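Local structure of flagellar protein FlgA (Thermotoga maritima, 3FRN) at residues A[80-85]-A[112-117]; A[233-238]-A[242-247]. The protein is a periplasmic flagellar protein that probably acts as a chaperone in forming the P-ring of the flagellar basal body. All coordinates share one frame; numbering follows the deposited sequence.

Contact 1: residues A[80-85]-A[112-117]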
ATOM      1  N   PHE A  80     -11.585 -13.560  -0.534  1.00 34.17           N
ATOM      2  CA  PHE A  80     -10.229 -13.012  -0.696  1.00 35.09           C
ATOM      3  C   PHE A  80      -9.552 -13.388  -2.017  1.00 39.84           C
ATOM      4  O   PHE A  80      -8.891 -12.546  -2.646  1.00 36.36           O
ATOM      5  CB  PHE A  80      -9.333 -13.399   0.488  1.00 37.14           C
ATOM      6  CG  PHE A  80      -9.399 -12.430   1.653  1.00 38.24           C
ATOM      7  CD1 PHE A  80     -10.590 -12.218   2.342  1.00 48.71           C
ATOM      8  CD2 PHE A  80      -8.263 -11.745   2.064  1.00 39.63           C
ATOM      9  CE1 PHE A  80     -10.655 -11.333   3.416  1.00 46.95           C
ATOM     10  CE2 PHE A  80      -8.318 -10.857   3.135  1.00 48.11           C
ATOM     11  CZ  PHE A  80      -9.519 -10.656   3.815  1.00 44.88           C
ATOM     12  N   GLU A  81      -9.699 -14.650  -2.426  1.00 37.83           N
ATOM     13  CA  GLU A  81      -9.210 -15.080  -3.731  1.00 41.43           C
ATOM     14  C   GLU A  81      -9.819 -14.236  -4.851  1.00 39.47           C
ATOM     15  O   GLU A  81      -9.121 -13.832  -5.782  1.00 45.30           O
ATOM     16  CB  GLU A  81      -9.480 -16.574  -3.964  1.00 42.16           C
ATOM     17  CG  GLU A  81      -8.482 -17.506  -3.277  1.00 45.47           C
ATOM     18  CD  GLU A  81      -8.805 -18.986  -3.482  1.00 50.93           C
ATOM     19  OE1 GLU A  81     -10.003 -19.349  -3.556  1.00 58.26           O
ATOM     20  OE2 GLU A  81      -7.853 -19.793  -3.564  1.00 62.76           O
ATOM     21  N   GLU A  82     -11.115 -13.964  -4.738  1.00 41.98           N
ATOM     22  CA  GLU A  82     -11.851 -13.177  -5.724  1.00 41.98           C
ATOM     23  C   GLU A  82     -11.449 -11.700  -5.746  1.00 41.91           C
ATOM     24  O   GLU A  82     -11.266 -11.129  -6.829  1.00 42.77           O
ATOM     25  CB  GLU A  82     -13.364 -13.336  -5.515  1.00 42.34           C
ATOM     26  CG  GLU A  82     -14.251 -12.660  -6.563  1.00 48.28           C
ATOM     27  CD  GLU A  82     -13.934 -13.067  -7.983  1.00 58.50           C
ATOM     28  OE1 GLU A  82     -13.700 -14.275  -8.217  1.00 67.11           O
ATOM     29  OE2 GLU A  82     -13.930 -12.173  -8.864  1.00 58.80           O
ATOM     30  N   ILE A  83     -11.317 -11.083  -4.568  1.00 39.38           N
ATOM     31  CA  ILE A  83     -10.829  -9.700  -4.484  1.00 36.05           C
ATOM     32  C   ILE A  83      -9.460  -9.612  -5.163  1.00 36.88           C
ATOM     33  O   ILE A  83      -9.240  -8.757  -6.030  1.00 39.47           O
ATOM     34  CB  ILE A  83     -10.744  -9.173  -3.012  1.00 36.25           C
ATOM     35  CG1 ILE A  83     -12.128  -9.054  -2.384  1.00 25.62           C
ATOM     36  CG2 ILE A  83     -10.097  -7.805  -2.972  1.00 38.22           C
ATOM     37  CD1 ILE A  83     -12.123  -8.952  -0.818  1.00 26.90           C
ATOM     38  N   GLY A  84      -8.563 -10.527  -4.788  1.00 35.92           N
ATOM     39  CA  GLY A  84      -7.223 -10.629  -5.381  1.00 35.04           C
ATOM     40  C   GLY A  84      -7.198 -10.552  -6.896  1.00 35.75           C
ATOM     41  O   GLY A  84      -6.333  -9.889  -7.475  1.00 34.86           O
ATOM     42  N   LYS A  85      -8.166 -11.208  -7.534  1.00 37.00           N
ATOM     43  CA  LYS A  85      -8.275 -11.211  -8.995  1.00 40.36           C
ATOM     44  C   LYS A  85      -8.767  -9.878  -9.562  1.00 39.49           C
ATOM     45  O   LYS A  85      -8.214  -9.384 -10.537  1.00 41.22           O
ATOM     46  CB  LYS A  85      -9.169 -12.359  -9.483  1.00 38.47           C
ATOM     47  CG  LYS A  85      -8.605 -13.746  -9.206  1.00 46.25           C
ATOM     48  CD  LYS A  85      -9.609 -14.838  -9.541  1.00 46.10           C
ATOM     49  CE  LYS A  85      -9.302 -16.135  -8.789  1.00 56.31           C
ATOM     50  NZ  LYS A  85      -9.802 -16.130  -7.373  1.00 53.74           N
ATOM     51  N   ILE A 112     -19.693 -15.382  -6.470  1.00 52.50           N
ATOM     52  CA  ILE A 112     -18.983 -14.293  -5.802  1.00 53.66           C
ATOM     53  C   ILE A 112     -18.505 -13.297  -6.852  1.00 55.69           C
ATOM     54  O   ILE A 112     -17.572 -13.586  -7.606  1.00 65.08           O
ATOM     55  CB  ILE A 112     -17.798 -14.806  -4.949  1.00 50.94           C
ATOM     56  CG1 ILE A 112     -18.294 -15.799  -3.890  1.00 53.86           C
ATOM     57  CG2 ILE A 112     -17.064 -13.632  -4.281  1.00 47.15           C
ATOM     58  CD1 ILE A 112     -17.207 -16.568  -3.189  1.00 48.50           C
ATOM     59  N   ARG A 113     -19.158 -12.137  -6.914  1.00 55.26           N
ATOM     60  CA  ARG A 113     -18.813 -11.099  -7.887  1.00 57.63           C
ATOM     61  C   ARG A 113     -18.284  -9.843  -7.192  1.00 56.10           C
ATOM     62  O   ARG A 113     -18.919  -9.319  -6.271  1.00 56.13           O
ATOM     63  CB  ARG A 113     -20.026 -10.761  -8.765  1.00 59.58           C
ATOM     64  CG  ARG A 113     -19.739  -9.796  -9.915  1.00 59.95           C
ATOM     65  CD  ARG A 113     -21.021  -9.399 -10.658  1.00 63.00           C
ATOM     66  NE  ARG A 113     -21.982  -8.720  -9.784  1.00 75.20           N
ATOM     67  CZ  ARG A 113     -23.083  -8.097 -10.198  1.00 71.32           C
ATOM     68  NH1 ARG A 113     -23.390  -8.048 -11.491  1.00 74.08           N
ATOM     69  NH2 ARG A 113     -23.881  -7.515  -9.309  1.00 62.59           N
ATOM     70  N   VAL A 114     -17.117  -9.370  -7.640  1.00 54.16           N
ATOM     71  CA  VAL A 114     -16.453  -8.216  -7.024  1.00 49.76           C
ATOM     72  C   VAL A 114     -16.300  -7.059  -8.015  1.00 49.75           C
ATOM     73  O   VAL A 114     -15.780  -7.249  -9.129  1.00 53.59           O
ATOM     74  CB  VAL A 114     -15.070  -8.606  -6.444  1.00 46.37           C
ATOM     75  CG1 VAL A 114     -14.287  -7.379  -6.010  1.00 44.97           C
ATOM     76  CG2 VAL A 114     -15.236  -9.550  -5.285  1.00 45.40           C
ATOM     77  N   THR A 115     -16.756  -5.861  -7.604  1.00 47.32           N
ATOM     78  CA  THR A 115     -16.636  -4.674  -8.471  1.00 40.93           C
ATOM     79  C   THR A 115     -15.990  -3.527  -7.698  1.00 43.53           C
ATOM     80  O   THR A 115     -16.215  -3.375  -6.495  1.00 48.15           O
ATOM     81  CB  THR A 115     -18.026  -4.210  -8.977  1.00 40.00           C
ATOM     82  OG1 THR A 115     -18.821  -5.400  -9.207  1.00 42.91           O
ATOM     83  CG2 THR A 115     -17.926  -3.355 -10.270  1.00 30.57           C
ATOM     84  N   LYS A 116     -15.189  -2.725  -8.393  1.00 43.78           N
ATOM     85  CA  LYS A 116     -14.530  -1.563  -7.799  1.00 44.67           C
ATOM     86  C   LYS A 116     -15.518  -0.427  -7.596  1.00 44.65           C
ATOM     87  O   LYS A 116     -16.203  -0.019  -8.537  1.00 47.37           O
ATOM     88  CB  LYS A 116     -13.368  -1.104  -8.693  1.00 41.88           C
ATOM     89  CG  LYS A 116     -12.594   0.103  -8.176  1.00 43.38           C
ATOM     90  CD  LYS A 116     -11.261   0.260  -8.899  1.00 44.60           C
ATOM     91  CE  LYS A 116     -10.580   1.584  -8.559  1.00 50.44           C
ATOM     92  NZ  LYS A 116     -11.127   2.743  -9.346  1.00 46.76           N
ATOM     93  N   ILE A 117     -15.596   0.079  -6.369  1.00 44.25           N
ATOM     94  CA  ILE A 117     -16.434   1.240  -6.085  1.00 47.32           C
ATOM     95  C   ILE A 117     -15.602   2.502  -6.275  1.00 47.87           C
ATOM     96  O   ILE A 117     -15.969   3.394  -7.040  1.00 49.44           O
ATOM     97  CB  ILE A 117     -17.049   1.182  -4.664  1.00 43.34           C
ATOM     98  CG1 ILE A 117     -17.946  -0.052  -4.519  1.00 55.14           C
ATOM     99  CG2 ILE A 117     -17.843   2.447  -4.356  1.00 39.77           C
ATOM    100  CD1 ILE A 117     -19.010  -0.185  -5.603  1.00 63.29           C
TER
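Glu82 swings CG to the side opposite its own N (chi1 -175°) and bends at the next bond (chi2 54°), which lays the aliphatic part of its chain against Ile112 and Val114 of strand 112-117. The methylene CG does most of the touching: Val114 CG2 lies 3.5 Å from Glu82 CG, the two side chains running alongside in opposite senses, and Ile112 CG2 is 3.8 Å from Glu82 CG. The Ile112 carbonyl also faces this methylene, its O atom 3.6 Å from Glu82 CG. Val114 CG2 reaches the next residue of the helix as well, 4.3 Å from Ile83 CG1, while Ile83 continues inward to Met137 and Leu139 of strand 132-148. The axes of the two segments pass 8.3 Å apart at 40°, and helix 74-87 thus packs on the sheet of the HotDog-like region. Cutting Glu82 back to an alanine would probably leave Val114 CG2 without its nearest partner on the helix and Ile112 CG2 with CB alone, opening a gap between helix and strand. Because no hydrogen bond or salt bridge joins the segments, cohesion here is by van der Waals contact, with an acidic residue contributing its hydrocarbon portion rather than its charge.

Contact 2: residues A[233-238]-A[242-247]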
ATOM      1  N   VAL A 233      36.514  10.899 -18.104  1.00 39.67           N
ATOM      2  CA  VAL A 233      35.114  11.052 -18.508  1.00 39.49           C
ATOM      3  C   VAL A 233      34.596  12.493 -18.369  1.00 36.90           C
ATOM      4  O   VAL A 233      34.828  13.151 -17.350  1.00 33.26           O
ATOM      5  CB  VAL A 233      34.211  10.090 -17.704  1.00 43.28           C
ATOM      6  CG1 VAL A 233      33.013   9.724 -18.509  1.00 49.55           C
ATOM      7  CG2 VAL A 233      34.954   8.809 -17.342  1.00 47.24           C
ATOM      8  N   LEU A 234      33.896  12.973 -19.400  1.00 35.17           N
ATOM      9  CA  LEU A 234      33.391  14.360 -19.451  1.00 34.96           C
ATOM     10  C   LEU A 234      31.990  14.492 -18.846  1.00 35.14           C
ATOM     11  O   LEU A 234      31.545  15.596 -18.532  1.00 32.97           O
ATOM     12  CB  LEU A 234      33.396  14.874 -20.904  1.00 35.30           C
ATOM     13  CG  LEU A 234      33.131  16.316 -21.388  1.00 40.69           C
ATOM     14  CD1 LEU A 234      31.632  16.641 -21.549  1.00 39.27           C
ATOM     15  CD2 LEU A 234      33.854  17.373 -20.543  1.00 46.88           C
ATOM     16  N   GLU A 235      31.297  13.363 -18.700  1.00 37.05           N
ATOM     17  CA  GLU A 235      29.932  13.334 -18.175  1.00 36.73           C
ATOM     18  C   GLU A 235      29.756  12.123 -17.267  1.00 40.11           C
ATOM     19  O   GLU A 235      30.545  11.177 -17.318  1.00 43.02           O
ATOM     20  CB  GLU A 235      28.920  13.229 -19.319  1.00 34.82           C
ATOM     21  CG  GLU A 235      28.809  14.440 -20.225  1.00 45.75           C
ATOM     22  CD  GLU A 235      28.580  14.056 -21.679  1.00 54.49           C
ATOM     23  OE1 GLU A 235      28.841  12.886 -22.035  1.00 37.88           O
ATOM     24  OE2 GLU A 235      28.149  14.925 -22.467  1.00 59.47           O
ATOM     25  N   ASN A 236      28.710  12.145 -16.447  1.00 42.02           N
ATOM     26  CA  ASN A 236      28.283  10.948 -15.728  1.00 41.36           C
ATOM     27  C   ASN A 236      27.620   9.998 -16.722  1.00 36.77           C
ATOM     28  O   ASN A 236      27.097  10.441 -17.738  1.00 34.86           O
ATOM     29  CB  ASN A 236      27.334  11.321 -14.594  1.00 40.43           C
ATOM     30  CG  ASN A 236      28.035  12.082 -13.482  1.00 57.59           C
ATOM     31  OD1 ASN A 236      28.346  11.517 -12.432  1.00 70.74           O
ATOM     32  ND2 ASN A 236      28.305  13.366 -13.711  1.00 61.09           N
ATOM     33  N   GLY A 237      27.666   8.693 -16.465  1.00 44.24           N
ATOM     34  CA  GLY A 237      27.135   7.737 -17.441  1.00 38.46           C
ATOM     35  C   GLY A 237      26.769   6.364 -16.917  1.00 36.99           C
ATOM     36  O   GLY A 237      27.311   5.888 -15.915  1.00 36.27           O
ATOM     37  N   TYR A 238      25.836   5.720 -17.607  1.00 33.36           N
ATOM     38  CA  TYR A 238      25.404   4.371 -17.236  1.00 38.32           C
ATOM     39  C   TYR A 238      25.917   3.420 -18.312  1.00 35.55           C
ATOM     40  O   TYR A 238      26.371   3.884 -19.354  1.00 41.04           O
ATOM     41  CB  TYR A 238      23.862   4.306 -17.118  1.00 37.87           C
ATOM     42  CG  TYR A 238      23.284   5.158 -15.988  1.00 39.26           C
ATOM     43  CD1 TYR A 238      23.214   4.668 -14.689  1.00 39.03           C
ATOM     44  CD2 TYR A 238      22.820   6.447 -16.221  1.00 43.18           C
ATOM     45  CE1 TYR A 238      22.708   5.425 -13.653  1.00 35.39           C
ATOM     46  CE2 TYR A 238      22.311   7.220 -15.187  1.00 36.36           C
ATOM     47  CZ  TYR A 238      22.251   6.698 -13.910  1.00 42.60           C
ATOM     48  OH  TYR A 238      21.742   7.447 -12.882  1.00 43.57           O
ATOM     49  N   THR A 242      26.765   6.393 -24.375  1.00 33.38           N
ATOM     50  CA  THR A 242      27.929   6.978 -24.993  1.00 36.88           C
ATOM     51  C   THR A 242      28.276   8.284 -24.276  1.00 39.01           C
ATOM     52  O   THR A 242      27.507   9.250 -24.309  1.00 38.82           O
ATOM     53  CB  THR A 242      27.687   7.234 -26.494  1.00 39.16           C
ATOM     54  OG1 THR A 242      27.361   6.000 -27.154  1.00 38.77           O
ATOM     55  CG2 THR A 242      28.921   7.836 -27.132  1.00 33.34           C
ATOM     56  N   VAL A 243      29.440   8.294 -23.627  1.00 41.18           N
ATOM     57  CA  VAL A 243      29.935   9.457 -22.896  1.00 42.95           C
ATOM     58  C   VAL A 243      31.176  10.053 -23.582  1.00 45.29           C
ATOM     59  O   VAL A 243      32.068   9.318 -24.027  1.00 47.01           O
ATOM     60  CB  VAL A 243      30.285   9.101 -21.427  1.00 39.20           C
ATOM     61  CG1 VAL A 243      30.669  10.336 -20.674  1.00 48.57           C
ATOM     62  CG2 VAL A 243      29.100   8.466 -20.734  1.00 47.95           C
ATOM     63  N   ARG A 244      31.221  11.383 -23.667  1.00 47.37           N
ATOM     64  CA  ARG A 244      32.389  12.097 -24.194  1.00 45.55           C
ATOM     65  C   ARG A 244      33.528  12.036 -23.181  1.00 43.43           C
ATOM     66  O   ARG A 244      33.285  12.026 -21.975  1.00 42.65           O
ATOM     67  CB  ARG A 244      32.020  13.545 -24.510  1.00 45.12           C
ATOM     68  CG  ARG A 244      30.682  13.661 -25.212  1.00 53.94           C
ATOM     69  CD  ARG A 244      30.140  15.069 -25.183  1.00 60.12           C
ATOM     70  NE  ARG A 244      28.698  15.091 -25.424  1.00 61.81           N
ATOM     71  CZ  ARG A 244      28.133  15.216 -26.624  1.00 65.76           C
ATOM     72  NH1 ARG A 244      28.882  15.331 -27.714  1.00 67.73           N
ATOM     73  NH2 ARG A 244      26.813  15.227 -26.733  1.00 66.59           N
ATOM     74  N   ALA A 245      34.762  11.976 -23.676  1.00 41.40           N
ATOM     75  CA  ALA A 245      35.941  11.824 -22.822  1.00 39.61           C
ATOM     76  C   ALA A 245      37.180  12.462 -23.452  1.00 40.00           C
ATOM     77  O   ALA A 245      37.159  12.811 -24.642  1.00 42.62           O
ATOM     78  CB  ALA A 245      36.195  10.344 -22.520  1.00 33.96           C
ATOM     79  N   MET A 246      38.250  12.611 -22.645  1.00 38.70           N
ATOM     80  CA  MET A 246      39.530  13.141 -23.153  1.00 35.32           C
ATOM     81  C   MET A 246      40.736  12.268 -22.735  1.00 32.24           C
ATOM     82  O   MET A 246      40.994  12.013 -21.468  1.00 32.19           O
ATOM     83  CB  MET A 246      39.774  14.608 -22.680  1.00 33.29           C
ATOM     84  CG  MET A 246      41.212  15.144 -22.982  1.00 33.97           C
ATOM     85  SD  MET A 246      41.862  16.120 -21.500  1.00 35.25           S
ATOM     86  CE  MET A 246      41.233  17.921 -21.890  1.00 34.42           C
ATOM     87  N   ASN A 247      41.452  11.834 -23.831  1.00 31.15           N
ATOM     88  CA  ASN A 247      42.740  11.112 -23.770  1.00 30.10           C
ATOM     89  C   ASN A 247      42.898  10.108 -24.920  1.00 30.91           C
ATOM     90  O   ASN A 247      44.051  10.034 -25.495  1.00 30.32           O
ATOM     91  CB  ASN A 247      43.031  10.429 -22.418  1.00 29.44           C
ATOM     92  CG  ASN A 247      44.011  11.240 -21.554  1.00 28.50           C
ATOM     93  OD1 ASN A 247      44.860  10.673 -20.860  1.00 25.37           O
ATOM     94  ND2 ASN A 247      43.904  12.572 -21.610  1.00 34.31           N
TER
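Val233 and Ala245 form an antiparallel non-hydrogen-bonded pair, with their CA atoms 4.5 Å apart, and beyond this pair the chain 233-238 drifts from strand 242-246 so that Glu235 and Val243 are already more widely spaced. One backbone bond ties the start of the divergence, Leu234 N giving its hydrogen to Arg244 O at 2.8 Å. The CB of Leu234 also rests on that carbonyl, 3.0 Å from Arg244 O.

Where the backbones part, side chains take over. Glu235 CG stands anti to its own carbonyl carbon (chi1 -68°), and this, with a further bend at chi2, sets the carboxylate beside Arg244, which it grips twice. OE2 of Glu235 forms a salt bridge with Arg244 NE at 3.0 Å, lying almost in the guanidinium plane and using its syn side, although the two flat groups stand 76° apart. Glu235 OE1 takes the backbone hydrogen of Arg244 N over a longer 3.3 Å, met from above the carboxylate plane. The far end of the arginine has a second partner, since NH1 bonds to Tyr253 OH. On the buried side Val243 lies between the diverging chains: it meets Val233 crosswise, the 3.2 Å between Val243 CG1 and Val233 CG1 being so short that its exact value is doubtful, while Val243 CG2 sits 3.9 Å from Gly237 CA. A CB on Gly237 would clash with that methyl.

This is the connection between neighbouring strands 229-233 and 242-246 in the C-terminal sheet of the P-ring chaperone family region. Past the last paired residues the carboxylate probably stands in for strand pairing, since it holds both a main-chain N-H and a guanidinium, and the paired charges probably help keep Glu235 ionised beside the valine.

Overall arrangement
The two contacts lie on opposite sides of the chain's centre, about 52 Å apart between centres, and share no element. Contact 1 joins a helix to a strand in the HotDog-like region; contact 2 joins strand 242-246 to the end of strand 229-233 and the loop that follows it. None of the touching residues of contact 1 is exposed, whereas three of nine in contact 2 are, and contact 2 lies further from the chain's centre (about 40 Å against 17 Å, centre to centre). The glutamates differ in use: in 80-85/112-117 the methylene makes the contact, in 233-238/242-247 the carboxylate. Accordingly, contact 1 rests on apolar packing, and contact 2 adds hydrogen bonds and a salt bridge.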